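Pyrrolidone-carboxylate peptidase (Pyrococcus furiosus, PDB 1X10) removes pyroglutamyl (5-oxoproline) groups from the N-termini of peptides, working as a tetrameric thiol protease of the peptidase C15 family. Local coordinates at residues 102-114 with 143-155. The protein carries 3 engineered substitutions. Numbering follows the deposited sequence.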
loop_
_atom_site.group_PDB
_atom_site.type_symbol
_atom_site.label_atom_id
_atom_site.label_comp_id
_atom_site.label_asym_id
_atom_site.label_seq_id
_atom_site.Cartn_x
_atom_site.Cartn_y
_atom_site.Cartn_z
ATOM N N PRO A 102 -16.162 -8.292 -25.309
ATOM C CA PRO A 102 -16.021 -6.914 -25.784
ATOM C C PRO A 102 -17.250 -6.095 -25.403
ATOM O O PRO A 102 -18.323 -6.655 -25.161
ATOM C CB PRO A 102 -15.893 -7.082 -27.292
ATOM C CG PRO A 102 -16.772 -8.274 -27.557
ATOM C CD PRO A 102 -16.386 -9.218 -26.432
ATOM N N ILE A 103 -17.092 -4.777 -25.338
ATOM C CA ILE A 103 -18.219 -3.906 -25.013
ATOM C C ILE A 103 -19.002 -3.723 -26.306
ATOM O O ILE A 103 -20.232 -3.810 -26.323
ATOM C CB ILE A 103 -17.741 -2.531 -24.501
ATOM C CG1 ILE A 103 -16.986 -2.706 -23.179
ATOM C CG2 ILE A 103 -18.935 -1.591 -24.329
ATOM C CD1 ILE A 103 -16.380 -1.422 -22.639
ATOM N N VAL A 104 -18.276 -3.469 -27.390
ATOM C CA VAL A 104 -18.885 -3.296 -28.704
ATOM C C VAL A 104 -18.118 -4.147 -29.712
ATOM O O VAL A 104 -17.038 -3.768 -30.168
ATOM C CB VAL A 104 -18.852 -1.823 -29.167
ATOM C CG1 VAL A 104 -19.528 -1.690 -30.535
ATOM C CG2 VAL A 104 -19.559 -0.937 -28.149
ATOM N N PRO A 105 -18.661 -5.324 -30.060
ATOM C CA PRO A 105 -17.988 -6.202 -31.020
ATOM C C PRO A 105 -17.610 -5.480 -32.308
ATOM O O PRO A 105 -18.419 -4.752 -32.881
ATOM C CB PRO A 105 -19.018 -7.306 -31.249
ATOM C CG PRO A 105 -19.685 -7.411 -29.912
ATOM C CD PRO A 105 -19.887 -5.956 -29.538
ATOM N N GLY A 106 -16.371 -5.666 -32.748
ATOM C CA GLY A 106 -15.920 -5.033 -33.975
ATOM C C GLY A 106 -15.425 -3.605 -33.837
ATOM O O GLY A 106 -14.745 -3.095 -34.731
ATOM N N ALA A 107 -15.754 -2.948 -32.729
ATOM C CA ALA A 107 -15.317 -1.566 -32.518
ATOM C C ALA A 107 -13.846 -1.518 -32.097
ATOM O O ALA A 107 -13.268 -2.533 -31.728
ATOM C CB ALA A 107 -16.196 -0.894 -31.461
ATOM N N PRO A 108 -13.223 -0.328 -32.150
ATOM C CA PRO A 108 -11.815 -0.182 -31.773
ATOM C C PRO A 108 -11.489 -0.750 -30.400
ATOM O O PRO A 108 -12.297 -0.688 -29.473
ATOM C CB PRO A 108 -11.593 1.328 -31.837
ATOM C CG PRO A 108 -12.530 1.751 -32.935
ATOM C CD PRO A 108 -13.776 0.962 -32.605
ATOM N N THR A 109 -10.291 -1.307 -30.283
ATOM C CA THR A 109 -9.833 -1.880 -29.029
ATOM C C THR A 109 -9.862 -0.843 -27.908
ATOM O O THR A 109 -10.083 -1.186 -26.749
ATOM C CB THR A 109 -8.409 -2.441 -29.192
ATOM O OG1 THR A 109 -8.455 -3.546 -30.102
ATOM C CG2 THR A 109 -7.838 -2.905 -27.860
ATOM N N ALA A 110 -9.655 0.423 -28.252
ATOM C CA ALA A 110 -9.663 1.475 -27.240
ATOM C C ALA A 110 -9.858 2.868 -27.823
ATOM O O ALA A 110 -9.682 3.083 -29.021
ATOM C CB ALA A 110 -8.364 1.436 -26.438
ATOM N N TYR A 111 -10.241 3.798 -26.950
ATOM C CA TYR A 111 -10.430 5.202 -27.303
ATOM C C TYR A 111 -9.736 6.047 -26.245
ATOM O O TYR A 111 -9.864 5.782 -25.046
ATOM C CB TYR A 111 -11.910 5.611 -27.295
ATOM C CG TYR A 111 -12.742 5.134 -28.459
ATOM C CD1 TYR A 111 -13.675 4.108 -28.296
ATOM C CD2 TYR A 111 -12.633 5.736 -29.712
ATOM C CE1 TYR A 111 -14.485 3.698 -29.348
ATOM C CE2 TYR A 111 -13.437 5.332 -30.777
ATOM C CZ TYR A 111 -14.363 4.311 -30.580
ATOM O OH TYR A 111 -15.176 3.915 -31.606
ATOM N N PHE A 112 -9.009 7.067 -26.683
ATOM C CA PHE A 112 -8.364 7.978 -25.745
ATOM C C PHE A 112 -9.433 8.980 -25.319
ATOM O O PHE A 112 -10.315 9.322 -26.115
ATOM C CB PHE A 112 -7.236 8.755 -26.425
ATOM C CG PHE A 112 -5.959 7.988 -26.564
ATOM C CD1 PHE A 112 -5.278 7.967 -27.777
ATOM C CD2 PHE A 112 -5.413 7.316 -25.472
ATOM C CE1 PHE A 112 -4.068 7.290 -27.908
ATOM C CE2 PHE A 112 -4.197 6.633 -25.593
ATOM C CZ PHE A 112 -3.527 6.623 -26.815
ATOM N N SER A 113 -9.362 9.442 -24.075
ATOM C CA SER A 113 -10.308 10.442 -23.586
ATOM C C SER A 113 -10.088 11.689 -24.425
ATOM O O SER A 113 -8.958 11.968 -24.828
ATOM C CB SER A 113 -10.030 10.773 -22.114
ATOM O OG SER A 113 -10.779 11.905 -21.691
ATOM N N THR A 114 -11.153 12.429 -24.706
ATOM C CA THR A 114 -11.010 13.642 -25.488
ATOM C C THR A 114 -11.125 14.885 -24.606
ATOM O O THR A 114 -11.268 16.000 -25.096
ATOM C CB THR A 114 -12.037 13.700 -26.648
ATOM O OG1 THR A 114 -13.335 13.350 -26.165
ATOM C CG2 THR A 114 -11.629 12.739 -27.759
ATOM N N ASN A 143 -15.317 1.850 -16.782
ATOM C CA ASN A 143 -14.713 1.716 -18.105
ATOM C C ASN A 143 -15.787 1.490 -19.169
ATOM O O ASN A 143 -15.688 1.988 -20.291
ATOM C CB ASN A 143 -13.731 0.542 -18.118
ATOM C CG ASN A 143 -13.152 0.286 -19.485
ATOM O OD1 ASN A 143 -12.288 1.025 -19.958
ATOM N ND2 ASN A 143 -13.637 -0.769 -20.142
ATOM N N TYR A 144 -16.805 0.725 -18.795
ATOM C CA TYR A 144 -17.929 0.391 -19.665
ATOM C C TYR A 144 -18.590 1.679 -20.171
ATOM O O TYR A 144 -18.746 1.878 -21.378
ATOM C CB TYR A 144 -18.923 -0.455 -18.862
ATOM C CG TYR A 144 -20.174 -0.922 -19.576
ATOM C CD1 TYR A 144 -20.128 -1.936 -20.537
ATOM C CD2 TYR A 144 -21.423 -0.413 -19.217
ATOM C CE1 TYR A 144 -21.307 -2.441 -21.112
ATOM C CE2 TYR A 144 -22.595 -0.906 -19.780
ATOM C CZ TYR A 144 -22.532 -1.919 -20.720
ATOM O OH TYR A 144 -23.703 -2.422 -21.231
ATOM N N VAL A 145 -18.964 2.563 -19.251
ATOM C CA VAL A 145 -19.595 3.817 -19.641
ATOM C C VAL A 145 -18.607 4.745 -20.351
ATOM O O VAL A 145 -18.968 5.429 -21.310
ATOM C CB VAL A 145 -20.202 4.547 -18.421
ATOM C CG1 VAL A 145 -21.356 3.733 -17.853
ATOM C CG2 VAL A 145 -19.141 4.763 -17.365
ATOM N N MET A 146 -17.360 4.768 -19.890
ATOM C CA MET A 146 -16.356 5.615 -20.525
ATOM C C MET A 146 -16.200 5.241 -21.999
ATOM O O MET A 146 -16.151 6.114 -22.870
ATOM C CB MET A 146 -15.004 5.473 -19.818
ATOM C CG MET A 146 -13.925 6.403 -20.378
ATOM S SD MET A 146 -12.291 6.096 -19.664
ATOM C CE MET A 146 -11.313 7.312 -20.589
ATOM N N TYR A 147 -16.130 3.941 -22.276
ATOM C CA TYR A 147 -15.970 3.460 -23.641
ATOM C C TYR A 147 -17.189 3.777 -24.509
ATOM O O TYR A 147 -17.050 4.275 -25.627
ATOM C CB TYR A 147 -15.713 1.943 -23.651
ATOM C CG TYR A 147 -15.423 1.405 -25.036
ATOM C CD1 TYR A 147 -14.124 1.398 -25.547
ATOM C CD2 TYR A 147 -16.463 0.990 -25.873
ATOM C CE1 TYR A 147 -13.864 1.002 -26.850
ATOM C CE2 TYR A 147 -16.214 0.597 -27.188
ATOM C CZ TYR A 147 -14.914 0.607 -27.671
ATOM O OH TYR A 147 -14.668 0.259 -28.981
ATOM N N LEU A 148 -18.377 3.476 -23.998
ATOM C CA LEU A 148 -19.609 3.725 -24.737
ATOM C C LEU A 148 -19.775 5.208 -25.058
ATOM O O LEU A 148 -20.234 5.571 -26.140
ATOM C CB LEU A 148 -20.818 3.218 -23.938
ATOM C CG LEU A 148 -20.946 1.691 -23.876
ATOM C CD1 LEU A 148 -21.961 1.278 -22.803
ATOM C CD2 LEU A 148 -21.367 1.177 -25.248
ATOM N N SER A 149 -19.389 6.069 -24.125
ATOM C CA SER A 149 -19.513 7.505 -24.356
ATOM C C SER A 149 -18.570 7.936 -25.477
ATOM O O SER A 149 -18.964 8.664 -26.399
ATOM C CB SER A 149 -19.203 8.279 -23.069
ATOM O OG SER A 149 -19.468 9.663 -23.226
ATOM N N LEU A 150 -17.325 7.477 -25.411
ATOM C CA LEU A 150 -16.345 7.827 -26.433
ATOM C C LEU A 150 -16.711 7.226 -27.792
ATOM O O LEU A 150 -16.465 7.840 -28.832
ATOM C CB LEU A 150 -14.945 7.375 -26.001
ATOM C CG LEU A 150 -14.323 8.266 -24.926
ATOM C CD1 LEU A 150 -13.132 7.574 -24.289
ATOM C CD2 LEU A 150 -13.925 9.599 -25.545
ATOM N N HIS A 151 -17.302 6.034 -27.778
ATOM C CA HIS A 151 -17.723 5.372 -29.016
ATOM C C HIS A 151 -18.882 6.161 -29.625
ATOM O O HIS A 151 -18.991 6.300 -30.849
ATOM C CB HIS A 151 -18.173 3.936 -28.720
ATOM C CG HIS A 151 -18.585 3.164 -29.938
ATOM N ND1 HIS A 151 -17.709 2.858 -30.956
ATOM C CD2 HIS A 151 -19.778 2.629 -30.294
ATOM C CE1 HIS A 151 -18.343 2.166 -31.887
ATOM N NE2 HIS A 151 -19.600 2.015 -31.510
ATOM N N HIS A 152 -19.744 6.680 -28.759
ATOM C CA HIS A 152 -20.893 7.473 -29.192
ATOM C C HIS A 152 -20.385 8.735 -29.890
ATOM O O HIS A 152 -20.918 9.163 -30.918
ATOM C CB HIS A 152 -21.735 7.863 -27.980
ATOM C CG HIS A 152 -23.072 8.433 -28.334
ATOM N ND1 HIS A 152 -24.210 7.662 -28.422
ATOM C CD2 HIS A 152 -23.450 9.696 -28.640
ATOM C CE1 HIS A 152 -25.233 8.426 -28.763
ATOM N NE2 HIS A 152 -24.799 9.664 -28.903
ATOM N N SER A 153 -19.343 9.327 -29.316
ATOM C CA SER A 153 -18.742 10.530 -29.867
ATOM C C SER A 153 -18.149 10.249 -31.247
ATOM O O SER A 153 -18.365 11.004 -32.198
ATOM C CB SER A 153 -17.647 11.044 -28.925
ATOM O OG SER A 153 -16.983 12.173 -29.470
ATOM N N ALA A 154 -17.405 9.153 -31.352
ATOM C CA ALA A 154 -16.772 8.780 -32.612
ATOM C C ALA A 154 -17.787 8.399 -33.682
ATOM O O ALA A 154 -17.570 8.642 -34.868
ATOM C CB ALA A 154 -15.805 7.622 -32.380
ATOM N N THR A 155 -18.900 7.815 -33.252
ATOM C CA THR A 155 -19.951 7.360 -34.155
ATOM C C THR A 155 -21.058 8.366 -34.470
ATOM O O THR A 155 -21.585 8.385 -35.584
ATOM C CB THR A 155 -20.605 6.081 -33.587
ATOM O OG1 THR A 155 -19.692 4.985 -33.736
ATOM C CG2 THR A 155 -21.908 5.762 -34.307
HETATM O O HOH W 1 -14.664 12.140 -28.094
#
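Y147 sends its hydroxyl off helix 143-155 to the backbone of the loop in 102-114, where Y147 OH donates to P108 O (2.6 Å), on a carbonyl lone pair and in the carbonyl plane. With CG anti to the backbone N (chi1 -175°), its ring is carried away from the helix toward the loop, and I103 runs alongside in the opposite sense, its CD1 3.6 Å from Y147 CB. V104 CG2 and A107 CB lie at the ring's edge. Y111 replies from strand 110-112. Its ring meets that of Y147 obliquely, planes at 50° and CD1 3.4 Å from Y147 CE1, while its OH shares a 2.8 Å hydrogen bond with H151 ND1 at the edge of the imidazole. Each tyrosine thus anchors its hydroxyl on the opposing segment, and with H151 they build an aromatic cluster. Were Y147 replaced by an alanine, P108 O would probably lose this donor and a gap would open between I103 and the Y111 ring. Beyond the cluster, L150 CB packs 3.7 Å from Y111 CB, and a water joins T114 OG1 to S153 OG; T114 OG1 also accepts from S162 N. A type II turn from V104 to A107 folds the loop so that both residues face the helix. Strand 110-112, paired antiparallel with strand 76-83, runs across the helix at 78°, and M146 reaches the active-site residue E79 on that neighbouring strand. The whole illustrates how the alpha/beta fold of this peptidase C15 enzyme, a mixed beta sheet with helices packed against it, fastens a short strand and its preceding loop onto a helix.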